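Local coordinates for competence damage-inducible protein A (Klebsiella pneumoniae subsp. pneumoniae MGH 78578, PDB 5V01) that is of unknown function, a CinA-family protein related to the nicotinamide mononucleotide deamidases of bacterial pyridine nucleotide recycling, at residues A[107-112]-A[159-164]; A[13-18]-A[45-50]. All blocks are in the same frame, centred on the assembly; numbering follows the deposited sequence. Where two conformers were deposited one is given.

From the N terminus, the chain enters helix 15-29, passes through strand 33-37 and returns in helix 43-50, where interaction 2 closes a loop of 26 intervening residues. Interaction 1 opens later, at strand 107-113, and closes 46 residues further on, after the antiparallel strands 128-135 and 138-145 have led into helix 150-169. The two contacts therefore follow in series and neither nest nor cross. In space they meet, with centres about 11 Å apart: L162 CD1 lies 3.8 Å from T15 CG2, while the R159 side chain runs past N13 and T15. Helix 150-169 thus joins the sheet centre to the outer helix pair.

Interaction 1. Residues A[107-112]-A[159-164]; sequences IAIAVS and RYALAA
I109 and V111 each offer a methyl branch to A161, whose small side chain lets helix 150-169 come down on the strand with I109 CA and A161 CA 7.6 Å apart. The closer part of the contact belongs to I109. CG2, anti to the backbone N, faces the alanine methyl at 4.3 Å (I109 CG2 to A161 CB). CG1 starts beside the backbone N (chi1 -59°), and an extended chi2 of 174° sends CD1 out toward the helix, 4.1 Å from A161 O. That carbonyl also accepts a hydrogen bond from W133 NE1, so a polar atom in this greasy layer has a donor supplied by the neighbouring strand. V111 reaches A161 more loosely: its CG2 is 4.5 Å from A161 CB, while its CG1 is turned away from the alanine. Together the two CG2 methyls make a shallow seat for the single alanine carbon.

Strand 107-113 is the middle strand of the five-stranded mixed sheet in a three-layer alpha/beta/alpha sandwich. I107, I109 and V111 face the layer of helices 150-169 and 15-29; A108, A110 and S112 face helix 89-103 on the other side.

Packing thins toward L162, whose CD2 stays 5.5 Å from I109 CD1 and whose side chain leans instead on T19 of helix 15-29. All the touching residues are buried; the approach to solvent lies across the helix, where partly exposed R159 makes a salt bridge with D11.

Interaction 2. Residues A[13-18]-A[45-50]; sequences NNTHEL and AAALCA
A chi1 of -67° keeps T15 OG1 beside the backbone N and leaves CG2 opposite that N, aimed at A47, while H16 carries its ring roughly opposite the backbone N (chi1 -160°), on the side of A50. The methyl pair forms the close point, T15 CG2 to A47 CB at 3.7 Å, tip to tip between the two helices. H16 is looser: its NE2 comes obliquely to within 4.2 Å of A50 O, and its CD2 remains 5.1 Å from A50 CB. Since H16 was modelled in two conformers, this second approach is doubtful.

The first turn of helix 15-29 here meets the last turn of helix 43-50, with H16 CA and A47 CA 6.8 Å apart. N14 is the N-cap of the incoming helix. Its OD1 accepts from E17 N at 3.1 Å in a nearly straight bond (166°), the donor lying in the carbonyl plane on a lone pair, which helps fix the turn that presents T15 and H16. Behind T15, helix 150-169 contributes R159 and L162. At the far side of helix 43-50 the second subunit begins: its N43 packs on A46 and its F65 on C49, while its E151 reaches H16.

No hydrogen bond or salt bridge spans the two segments. Small alanines allow the close approach, and dispersion between methyl groups does the joining, while N14 OD1, the polar group at the helix start, is bonded within its own turn, consistent with a surface contact of modest strength.

Interaction 1. Residues A[107-112]-A[159-164]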
loop_
_atom_site.group_PDB
_atom_site.type_symbol
_atom_site.label_atom_id
_atom_site.label_comp_id
_atom_site.label_asym_id
_atom_site.label_seq_id
_atom_site.Cartn_x
_atom_site.Cartn_y
_atom_site.Cartn_z
ATOM N N ILE A 107 7.842 -8.846 11.857
ATOM C CA ILE A 107 7.543 -9.702 10.722
ATOM C C ILE A 107 7.324 -8.847 9.489
ATOM O O ILE A 107 6.613 -7.846 9.556
ATOM C CB ILE A 107 6.294 -10.577 10.962
ATOM C CG1 ILE A 107 6.520 -11.496 12.180
ATOM C CG2 ILE A 107 5.948 -11.398 9.723
ATOM C CD1 ILE A 107 5.254 -11.955 12.855
ATOM N N ALA A 108 7.922 -9.256 8.374
ATOM C CA ALA A 108 7.730 -8.604 7.071
ATOM C C ALA A 108 7.251 -9.644 6.066
ATOM O O ALA A 108 7.757 -10.764 6.018
ATOM C CB ALA A 108 9.029 -7.950 6.582
ATOM N N ILE A 109 6.259 -9.272 5.280
ATOM C CA ILE A 109 5.857 -10.033 4.099
ATOM C C ILE A 109 6.204 -9.230 2.875
ATOM O O ILE A 109 5.864 -8.039 2.806
ATOM C CB ILE A 109 4.368 -10.374 4.099
ATOM C CG1 ILE A 109 4.020 -11.190 5.339
ATOM C CG2 ILE A 109 4.007 -11.095 2.823
ATOM C CD1 ILE A 109 2.557 -11.474 5.525
ATOM N N ALA A 110 6.873 -9.883 1.922
ATOM C CA ALA A 110 7.052 -9.333 0.577
ATOM C C ALA A 110 6.404 -10.248 -0.439
ATOM O O ALA A 110 6.485 -11.454 -0.304
ATOM C CB ALA A 110 8.523 -9.124 0.246
ATOM N N VAL A 111 5.803 -9.652 -1.456
ATOM C CA VAL A 111 5.105 -10.370 -2.519
ATOM C C VAL A 111 5.523 -9.729 -3.840
ATOM O O VAL A 111 5.425 -8.531 -3.996
ATOM C CB VAL A 111 3.580 -10.290 -2.357
ATOM C CG1 VAL A 111 2.891 -11.130 -3.414
ATOM C CG2 VAL A 111 3.148 -10.724 -0.969
ATOM N N SER A 112 5.961 -10.540 -4.787
ATOM C CA SER A 112 6.334 -10.064 -6.118
ATOM C C SER A 112 5.987 -11.111 -7.146
ATOM O O SER A 112 6.434 -12.253 -7.022
ATOM C CB SER A 112 7.818 -9.737 -6.160
ATOM O OG SER A 112 8.169 -9.147 -7.393
ATOM N N ARG A 159 -4.760 -13.442 -0.207
ATOM C CA ARG A 159 -5.331 -14.457 0.680
ATOM C C ARG A 159 -4.257 -15.481 1.089
ATOM O O ARG A 159 -4.157 -15.860 2.259
ATOM C CB ARG A 159 -6.510 -15.144 -0.008
ATOM C CG ARG A 159 -7.631 -15.628 0.894
ATOM C CD ARG A 159 -8.728 -16.217 0.020
ATOM N NE ARG A 159 -8.172 -17.210 -0.898
ATOM C CZ ARG A 159 -8.697 -17.551 -2.068
ATOM N NH1 ARG A 159 -9.824 -16.991 -2.490
ATOM N NH2 ARG A 159 -8.095 -18.467 -2.815
ATOM N N TYR A 160 -3.437 -15.906 0.131
ATOM C CA TYR A 160 -2.386 -16.892 0.421
ATOM C C TYR A 160 -1.372 -16.319 1.404
ATOM O O TYR A 160 -0.949 -16.989 2.339
ATOM C CB TYR A 160 -1.688 -17.328 -0.871
ATOM C CG TYR A 160 -0.679 -18.415 -0.640
ATOM C CD1 TYR A 160 -1.103 -19.713 -0.461
ATOM C CD2 TYR A 160 0.680 -18.144 -0.520
ATOM C CE1 TYR A 160 -0.213 -20.724 -0.208
ATOM C CE2 TYR A 160 1.570 -19.163 -0.266
ATOM C CZ TYR A 160 1.111 -20.446 -0.100
ATOM O OH TYR A 160 1.967 -21.485 0.155
ATOM N N ALA A 161 -0.951 -15.081 1.167
ATOM C CA ALA A 161 0.012 -14.450 2.064
ATOM C C ALA A 161 -0.478 -14.449 3.505
ATOM O O ALA A 161 0.279 -14.727 4.438
ATOM C CB ALA A 161 0.334 -13.036 1.622
ATOM N N LEU A 162 -1.765 -14.125 3.666
ATOM C CA LEU A 162 -2.370 -14.043 4.981
ATOM C C LEU A 162 -2.600 -15.425 5.605
ATOM O O LEU A 162 -2.407 -15.591 6.806
ATOM C CB LEU A 162 -3.682 -13.260 4.934
ATOM C CG LEU A 162 -3.532 -11.766 4.619
ATOM C CD1 LEU A 162 -4.885 -11.187 4.186
ATOM C CD2 LEU A 162 -2.952 -11.003 5.801
ATOM N N ALA A 163 -3.084 -16.377 4.804
ATOM C CA ALA A 163 -3.342 -17.731 5.310
ATOM C C ALA A 163 -2.029 -18.360 5.770
ATOM O O ALA A 163 -1.965 -18.987 6.836
ATOM C CB ALA A 163 -4.014 -18.583 4.258
ATOM N N ALA A 164 -0.973 -18.181 4.981
ATOM C CA ALA A 164 0.337 -18.731 5.369
ATOM C C ALA A 164 0.877 -18.039 6.625
ATOM O O ALA A 164 1.441 -18.661 7.527
ATOM C CB ALA A 164 1.322 -18.613 4.228
#

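Interaction 2. Residues A[13-18]-A[45-50]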
loop_
_atom_site.group_PDB
_atom_site.type_symbol
_atom_site.label_atom_id
_atom_site.label_comp_id
_atom_site.label_asym_id
_atom_site.label_seq_id
_atom_site.Cartn_x
_atom_site.Cartn_y
_atom_site.Cartn_z
ATOM N N ASN A 13 -11.067 -20.033 2.092
ATOM C CA ASN A 13 -10.614 -18.973 3.020
ATOM C C ASN A 13 -11.207 -17.641 2.626
ATOM O O ASN A 13 -11.558 -17.425 1.457
ATOM C CB ASN A 13 -9.087 -18.841 3.041
ATOM C CG ASN A 13 -8.394 -20.059 3.620
ATOM O OD1 ASN A 13 -8.876 -20.667 4.573
ATOM N ND2 ASN A 13 -7.235 -20.399 3.060
ATOM N N ASN A 14 -11.349 -16.774 3.625
ATOM C CA ASN A 14 -11.887 -15.436 3.419
ATOM C C ASN A 14 -10.887 -14.425 3.993
ATOM O O ASN A 14 -10.442 -14.528 5.135
ATOM C CB ASN A 14 -13.235 -15.296 4.114
ATOM C CG ASN A 14 -13.770 -13.892 4.039
ATOM O OD1 ASN A 14 -13.526 -13.075 4.949
ATOM N ND2 ASN A 14 -14.470 -13.576 2.938
ATOM N N THR A 15 -10.580 -13.393 3.207
ATOM C CA THR A 15 -9.528 -12.447 3.579
ATOM C C THR A 15 -9.777 -11.702 4.920
ATOM O O THR A 15 -8.886 -11.611 5.718
ATOM C CB THR A 15 -9.205 -11.528 2.376
ATOM O OG1 THR A 15 -8.594 -12.348 1.350
ATOM C CG2 THR A 15 -8.285 -10.396 2.770
ATOM N N HIS A 16 -10.989 -11.198 5.162
ATOM C CA HIS A 16 -11.242 -10.493 6.428
ATOM C C HIS A 16 -11.231 -11.449 7.633
ATOM O O HIS A 16 -10.761 -11.095 8.709
ATOM C CB HIS A 16 -12.552 -9.708 6.394
ATOM C CG HIS A 16 -12.631 -8.623 7.429
ATOM N ND1 HIS A 16 -12.146 -8.779 8.708
ATOM C CD2 HIS A 16 -13.159 -7.376 7.379
ATOM C CE1 HIS A 16 -12.353 -7.675 9.397
ATOM N NE2 HIS A 16 -12.973 -6.807 8.617
ATOM N N GLU A 17 -11.741 -12.668 7.446
ATOM C CA GLU A 17 -11.653 -13.683 8.481
ATOM C C GLU A 17 -10.184 -13.999 8.816
ATOM O O GLU A 17 -9.800 -14.135 9.974
ATOM C CB GLU A 17 -12.393 -14.905 7.982
ATOM C CG GLU A 17 -12.732 -15.922 9.038
ATOM C CD GLU A 17 -13.599 -17.036 8.503
ATOM O OE1 GLU A 17 -13.785 -17.986 9.276
ATOM O OE2 GLU A 17 -14.082 -16.984 7.340
ATOM N N LEU A 18 -9.332 -14.051 7.790
ATOM C CA LEU A 18 -7.904 -14.294 7.994
ATOM C C LEU A 18 -7.226 -13.143 8.705
ATOM O O LEU A 18 -6.406 -13.342 9.610
ATOM C CB LEU A 18 -7.214 -14.550 6.668
ATOM C CG LEU A 18 -7.493 -15.897 6.009
ATOM C CD1 LEU A 18 -6.946 -15.872 4.586
ATOM C CD2 LEU A 18 -6.919 -17.070 6.804
ATOM N N ALA A 45 -1.760 -4.590 2.161
ATOM C CA ALA A 45 -1.879 -3.521 3.156
ATOM C C ALA A 45 -3.363 -3.222 3.394
ATOM O O ALA A 45 -3.763 -3.022 4.528
ATOM C CB ALA A 45 -1.121 -2.260 2.699
ATOM N N ALA A 46 -4.150 -3.149 2.314
ATOM C CA ALA A 46 -5.548 -2.739 2.441
ATOM C C ALA A 46 -6.336 -3.732 3.296
ATOM O O ALA A 46 -7.176 -3.334 4.091
ATOM C CB ALA A 46 -6.193 -2.561 1.080
ATOM N N ALA A 47 -6.045 -5.017 3.145
ATOM C CA ALA A 47 -6.672 -6.014 3.994
ATOM C C ALA A 47 -6.343 -5.790 5.464
ATOM O O ALA A 47 -7.208 -5.855 6.351
ATOM C CB ALA A 47 -6.274 -7.407 3.557
ATOM N N LEU A 48 -5.065 -5.567 5.721
ATOM C CA LEU A 48 -4.611 -5.344 7.097
ATOM C C LEU A 48 -5.159 -4.058 7.725
ATOM O O LEU A 48 -5.390 -3.994 8.951
ATOM C CB LEU A 48 -3.078 -5.393 7.169
ATOM C CG LEU A 48 -2.518 -6.760 6.788
ATOM C CD1 LEU A 48 -1.074 -6.660 6.308
ATOM C CD2 LEU A 48 -2.672 -7.772 7.909
ATOM N N CYS A 49 -5.330 -3.026 6.902
ATOM C CA CYS A 49 -5.893 -1.760 7.362
ATOM C C CYS A 49 -7.416 -1.773 7.466
ATOM O O CYS A 49 -7.980 -0.958 8.176
ATOM C CB CYS A 49 -5.409 -0.607 6.492
ATOM S SG CYS A 49 -3.626 -0.307 6.637
ATOM N N ALA A 50 -8.076 -2.687 6.772
ATOM C CA ALA A 50 -9.531 -2.826 6.907
ATOM C C ALA A 50 -9.834 -3.460 8.249
ATOM O O ALA A 50 -10.848 -3.219 8.820
ATOM C CB ALA A 50 -10.103 -3.635 5.781
#